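Local coordinates for thioredoxin-like protein (Klebsiella pneumoniae subsp. pneumoniae MGH 78578, PDB 3TY1) that is of unknown function but resembles galactose mutarotases, is a putative aldose 1-epimerase and probably binds carbohydrate, at residues I263-A275 with S287-T299. Sequence-based numbering, arbitrary orientation. Where two conformers were deposited one is given.
With SO4 (sulfate ion), chain K.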
ATOM      1  N   ILE A 263     -17.210   5.883  30.355  1.00 39.35           N
ATOM      2  CA  ILE A 263     -17.313   6.852  31.440  1.00 39.59           C
ATOM      3  C   ILE A 263     -17.910   8.183  30.993  1.00 43.69           C
ATOM      4  O   ILE A 263     -17.647   8.650  29.883  1.00 43.88           O
ATOM      5  CB  ILE A 263     -15.920   7.137  32.057  1.00 39.47           C
ATOM      6  CG1 ILE A 263     -15.418   5.897  32.820  1.00 37.19           C
ATOM      7  CG2 ILE A 263     -15.971   8.426  32.987  1.00 41.19           C
ATOM      8  CD1 ILE A 263     -13.903   5.823  33.083  1.00 35.96           C
ATOM      9  N   GLN A 264     -18.756   8.744  31.868  1.00 46.95           N
ATOM     10  CA  GLN A 264     -19.244  10.112  31.715  0.50 48.35           C
ATOM     11  C   GLN A 264     -18.516  10.926  32.783  1.00 46.78           C
ATOM     12  O   GLN A 264     -18.827  10.845  33.990  1.00 46.99           O
ATOM     13  CB  GLN A 264     -20.766  10.217  31.815  0.50 53.00           C
ATOM     14  CG  GLN A 264     -21.406  10.649  30.489  0.50 59.92           C
ATOM     15  CD  GLN A 264     -20.918  12.032  30.024  0.50 65.91           C
ATOM     16  OE1 GLN A 264     -20.544  12.889  30.840  0.50 66.27           O
ATOM     17  NE2 GLN A 264     -20.923  12.248  28.710  0.50 61.09           N
ATOM     18  N   PRO A 265     -17.509  11.702  32.371  1.00 42.72           N
ATOM     19  CA  PRO A 265     -16.708  12.430  33.378  1.00 43.03           C
ATOM     20  C   PRO A 265     -17.386  13.676  33.958  1.00 45.70           C
ATOM     21  O   PRO A 265     -18.262  14.220  33.328  1.00 47.18           O
ATOM     22  CB  PRO A 265     -15.481  12.862  32.586  1.00 44.12           C
ATOM     23  CG  PRO A 265     -15.996  13.033  31.216  1.00 45.08           C
ATOM     24  CD  PRO A 265     -16.968  11.916  31.023  1.00 46.27           C
ATOM     25  N   LEU A 266     -16.980  14.071  35.165  1.00 44.43           N
ATOM     26  CA  LEU A 266     -17.365  15.363  35.773  1.00 44.49           C
ATOM     27  C   LEU A 266     -16.245  16.354  35.457  1.00 44.40           C
ATOM     28  O   LEU A 266     -15.106  15.953  35.190  1.00 42.45           O
ATOM     29  CB  LEU A 266     -17.519  15.220  37.274  1.00 47.32           C
ATOM     30  CG  LEU A 266     -18.701  14.367  37.716  1.00 47.00           C
ATOM     31  CD1 LEU A 266     -18.505  13.965  39.171  1.00 52.83           C
ATOM     32  CD2 LEU A 266     -20.025  15.135  37.476  1.00 47.63           C
ATOM     33  N   ALA A 267     -16.570  17.632  35.437  1.00 43.53           N
ATOM     34  CA  ALA A 267     -15.599  18.697  35.106  1.00 44.06           C
ATOM     35  C   ALA A 267     -15.668  19.804  36.144  1.00 44.75           C
ATOM     36  O   ALA A 267     -16.672  19.938  36.794  1.00 43.29           O
ATOM     37  CB  ALA A 267     -15.914  19.283  33.732  1.00 46.50           C
ATOM     38  N   ASP A 268     -14.607  20.606  36.283  1.00 45.30           N
ATOM     39  CA  ASP A 268     -14.645  21.800  37.140  1.00 46.75           C
ATOM     40  C   ASP A 268     -15.468  22.879  36.402  1.00 46.01           C
ATOM     41  O   ASP A 268     -15.956  22.646  35.294  1.00 44.37           O
ATOM     42  CB  ASP A 268     -13.201  22.251  37.528  1.00 45.50           C
ATOM     43  CG  ASP A 268     -12.374  22.823  36.349  1.00 50.58           C
ATOM     44  OD1 ASP A 268     -12.890  23.121  35.250  1.00 45.20           O
ATOM     45  OD2 ASP A 268     -11.158  23.012  36.554  1.00 50.69           O
ATOM     46  N   GLU A 269     -15.575  24.071  36.975  1.00 48.62           N
ATOM     47  CA  GLU A 269     -16.399  25.147  36.396  1.00 50.42           C
ATOM     48  C   GLU A 269     -15.855  25.730  35.087  1.00 50.00           C
ATOM     49  O   GLU A 269     -16.559  26.455  34.403  1.00 51.43           O
ATOM     50  CB  GLU A 269     -16.625  26.290  37.411  1.00 55.24           C
ATOM     51  CG  GLU A 269     -15.401  27.217  37.671  1.00 61.86           C
ATOM     52  CD  GLU A 269     -14.737  26.977  39.010  1.00 76.46           C
ATOM     53  OE1 GLU A 269     -14.126  25.886  39.162  1.00 73.00           O
ATOM     54  OE2 GLU A 269     -14.849  27.882  39.896  1.00 69.88           O
ATOM     55  N   ASN A 270     -14.590  25.453  34.771  1.00 45.62           N
ATOM     56  CA  ASN A 270     -13.990  25.854  33.500  1.00 45.33           C
ATOM     57  C   ASN A 270     -13.989  24.686  32.494  1.00 41.99           C
ATOM     58  O   ASN A 270     -13.302  24.750  31.485  1.00 42.04           O
ATOM     59  CB  ASN A 270     -12.567  26.354  33.751  1.00 44.17           C
ATOM     60  CG  ASN A 270     -12.530  27.481  34.762  1.00 49.69           C
ATOM     61  OD1 ASN A 270     -11.742  27.445  35.701  1.00 54.34           O
ATOM     62  ND2 ASN A 270     -13.421  28.453  34.610  1.00 46.60           N
ATOM     63  N   HIS A 271     -14.782  23.650  32.785  1.00 42.27           N
ATOM     64  CA  HIS A 271     -15.019  22.484  31.911  1.00 43.86           C
ATOM     65  C   HIS A 271     -13.794  21.612  31.757  1.00 41.19           C
ATOM     66  O   HIS A 271     -13.703  20.847  30.819  1.00 45.53           O
ATOM     67  CB  HIS A 271     -15.535  22.901  30.531  1.00 44.13           C
ATOM     68  CG  HIS A 271     -16.704  23.824  30.582  1.00 51.86           C
ATOM     69  ND1 HIS A 271     -18.001  23.372  30.673  1.00 63.11           N
ATOM     70  CD2 HIS A 271     -16.770  25.176  30.560  1.00 57.77           C
ATOM     71  CE1 HIS A 271     -18.819  24.410  30.716  1.00 65.46           C
ATOM     72  NE2 HIS A 271     -18.096  25.517  30.656  1.00 62.05           N
ATOM     73  N   GLN A 272     -12.860  21.723  32.686  1.00 40.08           N
ATOM     74  CA  GLN A 272     -11.655  20.944  32.651  1.00 38.60           C
ATOM     75  C   GLN A 272     -11.866  19.751  33.568  1.00 39.59           C
ATOM     76  O   GLN A 272     -12.482  19.881  34.651  1.00 39.23           O
ATOM     77  CB  GLN A 272     -10.456  21.756  33.140  1.00 38.44           C
ATOM     78  CG  GLN A 272     -10.158  23.042  32.359  1.00 37.89           C
ATOM     79  CD  GLN A 272     -10.074  22.811  30.871  1.00 44.64           C
ATOM     80  OE1 GLN A 272      -9.175  22.114  30.390  1.00 40.13           O
ATOM     81  NE2 GLN A 272     -11.027  23.391  30.129  1.00 40.19           N
ATOM     82  N   THR A 273     -11.365  18.593  33.138  1.00 37.96           N
ATOM     83  CA  THR A 273     -11.360  17.409  33.967  1.00 38.83           C
ATOM     84  C   THR A 273      -9.952  16.796  33.959  1.00 40.20           C
ATOM     85  O   THR A 273      -9.086  17.255  33.220  1.00 39.94           O
ATOM     86  CB  THR A 273     -12.426  16.406  33.524  1.00 41.41           C
ATOM     87  OG1 THR A 273     -12.608  15.431  34.558  1.00 45.40           O
ATOM     88  CG2 THR A 273     -12.035  15.733  32.218  1.00 35.70           C
ATOM     89  N   LEU A 274      -9.743  15.780  34.795  1.00 37.62           N
ATOM     90  CA  LEU A 274      -8.418  15.203  35.014  1.00 37.78           C
ATOM     91  C   LEU A 274      -8.596  13.727  35.272  1.00 37.52           C
ATOM     92  O   LEU A 274      -9.426  13.346  36.099  1.00 41.75           O
ATOM     93  CB  LEU A 274      -7.743  15.896  36.215  1.00 38.27           C
ATOM     94  CG  LEU A 274      -6.284  15.718  36.570  1.00 40.22           C
ATOM     95  CD1 LEU A 274      -5.397  16.158  35.415  1.00 33.84           C
ATOM     96  CD2 LEU A 274      -5.925  16.493  37.842  1.00 36.35           C
ATOM     97  N   ALA A 275      -7.837  12.909  34.557  1.00 33.70           N
ATOM     98  CA  ALA A 275      -7.813  11.466  34.750  1.00 33.39           C
ATOM     99  C   ALA A 275      -6.367  11.013  34.867  1.00 36.39           C
ATOM    100  O   ALA A 275      -5.444  11.632  34.269  1.00 37.22           O
ATOM    101  CB  ALA A 275      -8.504  10.778  33.580  1.00 30.98           C
ATOM    102  N   SER A 287      -1.045  11.771  34.297  1.00 30.32           N
ATOM    103  CA  SER A 287      -2.363  12.419  34.304  1.00 32.45           C
ATOM    104  C   SER A 287      -2.608  13.090  32.972  1.00 30.18           C
ATOM    105  O   SER A 287      -1.651  13.527  32.291  1.00 29.21           O
ATOM    106  CB  SER A 287      -2.453  13.463  35.423  1.00 34.57           C
ATOM    107  OG  SER A 287      -1.574  14.531  35.218  1.00 33.03           O
ATOM    108  N   ILE A 288      -3.871  13.119  32.596  1.00 28.52           N
ATOM    109  CA  ILE A 288      -4.319  13.767  31.387  1.00 29.99           C
ATOM    110  C   ILE A 288      -5.402  14.734  31.769  1.00 31.96           C
ATOM    111  O   ILE A 288      -6.422  14.345  32.378  1.00 32.32           O
ATOM    112  CB  ILE A 288      -4.893  12.765  30.314  1.00 29.86           C
ATOM    113  CG1 ILE A 288      -3.931  11.625  30.036  1.00 30.39           C
ATOM    114  CG2 ILE A 288      -5.203  13.452  28.986  1.00 29.15           C
ATOM    115  CD1 ILE A 288      -4.518  10.533  29.099  1.00 29.10           C
ATOM    116  N   GLN A 289      -5.195  15.990  31.428  1.00 31.28           N
ATOM    117  CA  GLN A 289      -6.221  17.008  31.550  1.00 31.55           C
ATOM    118  C   GLN A 289      -6.860  17.208  30.207  1.00 33.90           C
ATOM    119  O   GLN A 289      -6.164  17.333  29.216  1.00 35.20           O
ATOM    120  CB  GLN A 289      -5.645  18.343  32.022  1.00 30.72           C
ATOM    121  CG  GLN A 289      -6.648  19.533  32.040  1.00 35.14           C
ATOM    122  CD  GLN A 289      -5.988  20.866  32.424  1.00 36.10           C
ATOM    123  OE1 GLN A 289      -4.862  20.893  32.912  1.00 40.00           O
ATOM    124  NE2 GLN A 289      -6.672  21.960  32.147  1.00 36.67           N
ATOM    125  N   PHE A 290      -8.185  17.296  30.178  1.00 33.20           N
ATOM    126  CA  PHE A 290      -8.910  17.576  28.935  1.00 32.82           C
ATOM    127  C   PHE A 290     -10.149  18.392  29.222  1.00 35.60           C
ATOM    128  O   PHE A 290     -10.550  18.540  30.376  1.00 37.56           O
ATOM    129  CB  PHE A 290      -9.202  16.302  28.102  1.00 32.70           C
ATOM    130  CG  PHE A 290     -10.104  15.301  28.751  1.00 36.23           C
ATOM    131  CD1 PHE A 290      -9.602  14.392  29.659  1.00 36.58           C
ATOM    132  CD2 PHE A 290     -11.468  15.259  28.445  1.00 40.66           C
ATOM    133  CE1 PHE A 290     -10.436  13.460  30.289  1.00 37.30           C
ATOM    134  CE2 PHE A 290     -12.300  14.305  29.039  1.00 35.55           C
ATOM    135  CZ  PHE A 290     -11.774  13.402  29.950  1.00 38.72           C
ATOM    136  N   ASP A 291     -10.684  18.976  28.163  1.00 37.00           N
ATOM    137  CA  ASP A 291     -11.817  19.884  28.184  1.00 37.60           C
ATOM    138  C   ASP A 291     -13.071  19.109  27.757  1.00 39.85           C
ATOM    139  O   ASP A 291     -13.167  18.664  26.593  1.00 35.68           O
ATOM    140  CB  ASP A 291     -11.514  21.027  27.206  1.00 39.08           C
ATOM    141  CG  ASP A 291     -12.512  22.177  27.277  1.00 37.19           C
ATOM    142  OD1 ASP A 291     -13.753  21.960  27.182  1.00 42.27           O
ATOM    143  OD2 ASP A 291     -12.051  23.328  27.450  1.00 42.48           O
ATOM    144  N   THR A 292     -14.049  18.983  28.665  1.00 37.20           N
ATOM    145  CA  THR A 292     -15.254  18.193  28.377  1.00 39.96           C
ATOM    146  C   THR A 292     -16.232  18.814  27.352  1.00 42.22           C
ATOM    147  O   THR A 292     -17.166  18.150  26.924  1.00 43.05           O
ATOM    148  CB  THR A 292     -16.022  17.805  29.657  1.00 40.42           C
ATOM    149  OG1 THR A 292     -16.375  18.989  30.347  1.00 39.46           O
ATOM    150  CG2 THR A 292     -15.155  16.908  30.578  1.00 42.38           C
ATOM    151  N   ARG A 293     -16.008  20.054  26.938  1.00 39.50           N
ATOM    152  CA  ARG A 293     -16.738  20.617  25.786  1.00 41.43           C
ATOM    153  C   ARG A 293     -16.206  20.118  24.453  1.00 42.70           C
ATOM    154  O   ARG A 293     -16.928  20.085  23.469  1.00 42.10           O
ATOM    155  CB  ARG A 293     -16.644  22.132  25.770  1.00 42.49           C
ATOM    156  CG  ARG A 293     -17.311  22.792  26.954  1.00 45.54           C
ATOM    157  CD  ARG A 293     -16.933  24.254  27.032  1.00 43.96           C
ATOM    158  NE  ARG A 293     -15.499  24.415  27.244  1.00 45.19           N
ATOM    159  CZ  ARG A 293     -14.875  25.597  27.309  1.00 53.41           C
ATOM    160  NH1 ARG A 293     -15.551  26.738  27.208  1.00 52.26           N
ATOM    161  NH2 ARG A 293     -13.570  25.638  27.501  1.00 47.55           N
ATOM    162  N   GLN A 294     -14.921  19.755  24.426  1.00 39.42           N
ATOM    163  CA  GLN A 294     -14.251  19.270  23.243  1.00 40.12           C
ATOM    164  C   GLN A 294     -14.284  17.742  23.176  1.00 38.18           C
ATOM    165  O   GLN A 294     -14.481  17.178  22.111  1.00 38.92           O
ATOM    166  CB  GLN A 294     -12.771  19.716  23.275  1.00 37.35           C
ATOM    167  CG  GLN A 294     -12.564  21.245  23.410  1.00 39.23           C
ATOM    168  CD  GLN A 294     -11.095  21.652  23.600  1.00 34.85           C
ATOM    169  OE1 GLN A 294     -10.239  20.844  23.964  1.00 33.97           O
ATOM    170  NE2 GLN A 294     -10.808  22.912  23.343  1.00 31.86           N
ATOM    171  N   LEU A 295     -14.069  17.102  24.323  1.00 36.15           N
ATOM    172  CA  LEU A 295     -13.974  15.649  24.444  1.00 38.24           C
ATOM    173  C   LEU A 295     -14.927  15.250  25.600  1.00 35.95           C
ATOM    174  O   LEU A 295     -14.508  15.060  26.740  1.00 40.07           O
ATOM    175  CB  LEU A 295     -12.506  15.231  24.663  1.00 37.14           C
ATOM    176  CG  LEU A 295     -11.516  15.560  23.556  1.00 36.18           C
ATOM    177  CD1 LEU A 295     -10.062  15.310  24.033  1.00 30.89           C
ATOM    178  CD2 LEU A 295     -11.795  14.764  22.215  1.00 32.03           C
ATOM    179  N   PRO A 296     -16.228  15.157  25.307  1.00 39.04           N
ATOM    180  CA  PRO A 296     -17.188  14.927  26.398  1.00 41.25           C
ATOM    181  C   PRO A 296     -17.216  13.591  27.093  1.00 40.63           C
ATOM    182  O   PRO A 296     -17.778  13.520  28.196  1.00 39.75           O
ATOM    183  CB  PRO A 296     -18.560  15.235  25.748  1.00 44.85           C
ATOM    184  CG  PRO A 296     -18.270  15.725  24.399  1.00 46.73           C
ATOM    185  CD  PRO A 296     -16.923  15.245  24.020  1.00 43.62           C
ATOM    186  N   VAL A 297     -16.645  12.544  26.486  1.00 38.58           N
ATOM    187  CA  VAL A 297     -16.686  11.194  27.025  1.00 38.54           C
ATOM    188  C   VAL A 297     -15.300  10.646  27.255  1.00 37.41           C
ATOM    189  O   VAL A 297     -14.320  11.223  26.788  1.00 35.75           O
ATOM    190  CB  VAL A 297     -17.534  10.229  26.152  1.00 39.09           C
ATOM    191  CG1 VAL A 297     -19.012  10.749  26.133  1.00 34.43           C
ATOM    192  CG2 VAL A 297     -16.955  10.039  24.752  1.00 41.36           C
ATOM    193  N   LEU A 298     -15.243   9.572  28.033  1.00 37.36           N
ATOM    194  CA  LEU A 298     -13.978   8.938  28.399  1.00 36.67           C
ATOM    195  C   LEU A 298     -14.098   7.422  28.337  1.00 35.84           C
ATOM    196  O   LEU A 298     -15.070   6.851  28.815  1.00 37.94           O
ATOM    197  CB  LEU A 298     -13.571   9.393  29.801  1.00 37.62           C
ATOM    198  CG  LEU A 298     -12.252   8.892  30.402  1.00 38.39           C
ATOM    199  CD1 LEU A 298     -11.102   9.400  29.587  1.00 30.28           C
ATOM    200  CD2 LEU A 298     -12.145   9.441  31.839  1.00 36.34           C
ATOM    201  N   THR A 299     -13.101   6.780  27.747  1.00 32.71           N
ATOM    202  CA  THR A 299     -13.023   5.316  27.695  1.00 35.02           C
ATOM    203  C   THR A 299     -11.814   4.872  28.487  1.00 35.85           C
ATOM    204  O   THR A 299     -10.724   5.472  28.372  1.00 32.92           O
ATOM    205  CB  THR A 299     -12.897   4.820  26.224  1.00 34.43           C
ATOM    206  OG1 THR A 299     -14.059   5.207  25.493  1.00 39.78           O
ATOM    207  CG2 THR A 299     -12.706   3.279  26.142  1.00 35.53           C
TER
HETATM  208  S   SO4 K 511     -13.721  25.423  22.896  1.00 88.22           S
HETATM  209  O1  SO4 K 511     -14.517  24.486  23.712  1.00 60.60           O
HETATM  210  O2  SO4 K 511     -14.632  26.210  22.039  1.00 68.67           O
HETATM  211  O3  SO4 K 511     -12.971  26.345  23.782  1.00 70.30           O
HETATM  212  O4  SO4 K 511     -12.775  24.712  22.003  1.00 53.37           O
HETATM  213  O   HOH W   1     -19.144  15.208  29.476  1.00 50.07           O
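Backbone bonds pair T273 with F290 and A275 with I288, with T273 N 2.9 Å from F290 O; a second antiparallel pairing joins I263 to L298. H271 O takes two donors from one residue, T292 N at 2.9 Å and, from above the carbonyl plane, T292 OG1. Among polar side chains, a bend about CB-CG (chi2 -51°) turns the Q272 amide toward three partners: OE1 accepts from Q289 NE2 at 3.1 Å, while NE2 gives one N-H to N270 O and the other to D291 OD2 at 2.9 Å, striking the carboxylate from above its plane. R293 grips that carboxylate side-on through NE and NH2, using both syn lone pairs. Strands 272-278 and 285-291 form a beta hairpin in the large antiparallel sheet of this supersandwich, whereas 259-265 and 297-304 pair in another sheet, so the contact bridges two sheets. H271 lies flat on R293, planes 12° apart, and R293 CD makes a CH-pi contact over the H271 ring face, 3.7 Å from the centroid; sulfate O1 lies over the rim of the opposite guanidinium face, the ion hydrogen-bonded by Q294 NE2. T273 CG2 sits over the F290 ring face in a CH-pi contact, 3.4 Å from its centroid. P265 CG meets T292 CG2 at 4.0 Å, beside the strand ends.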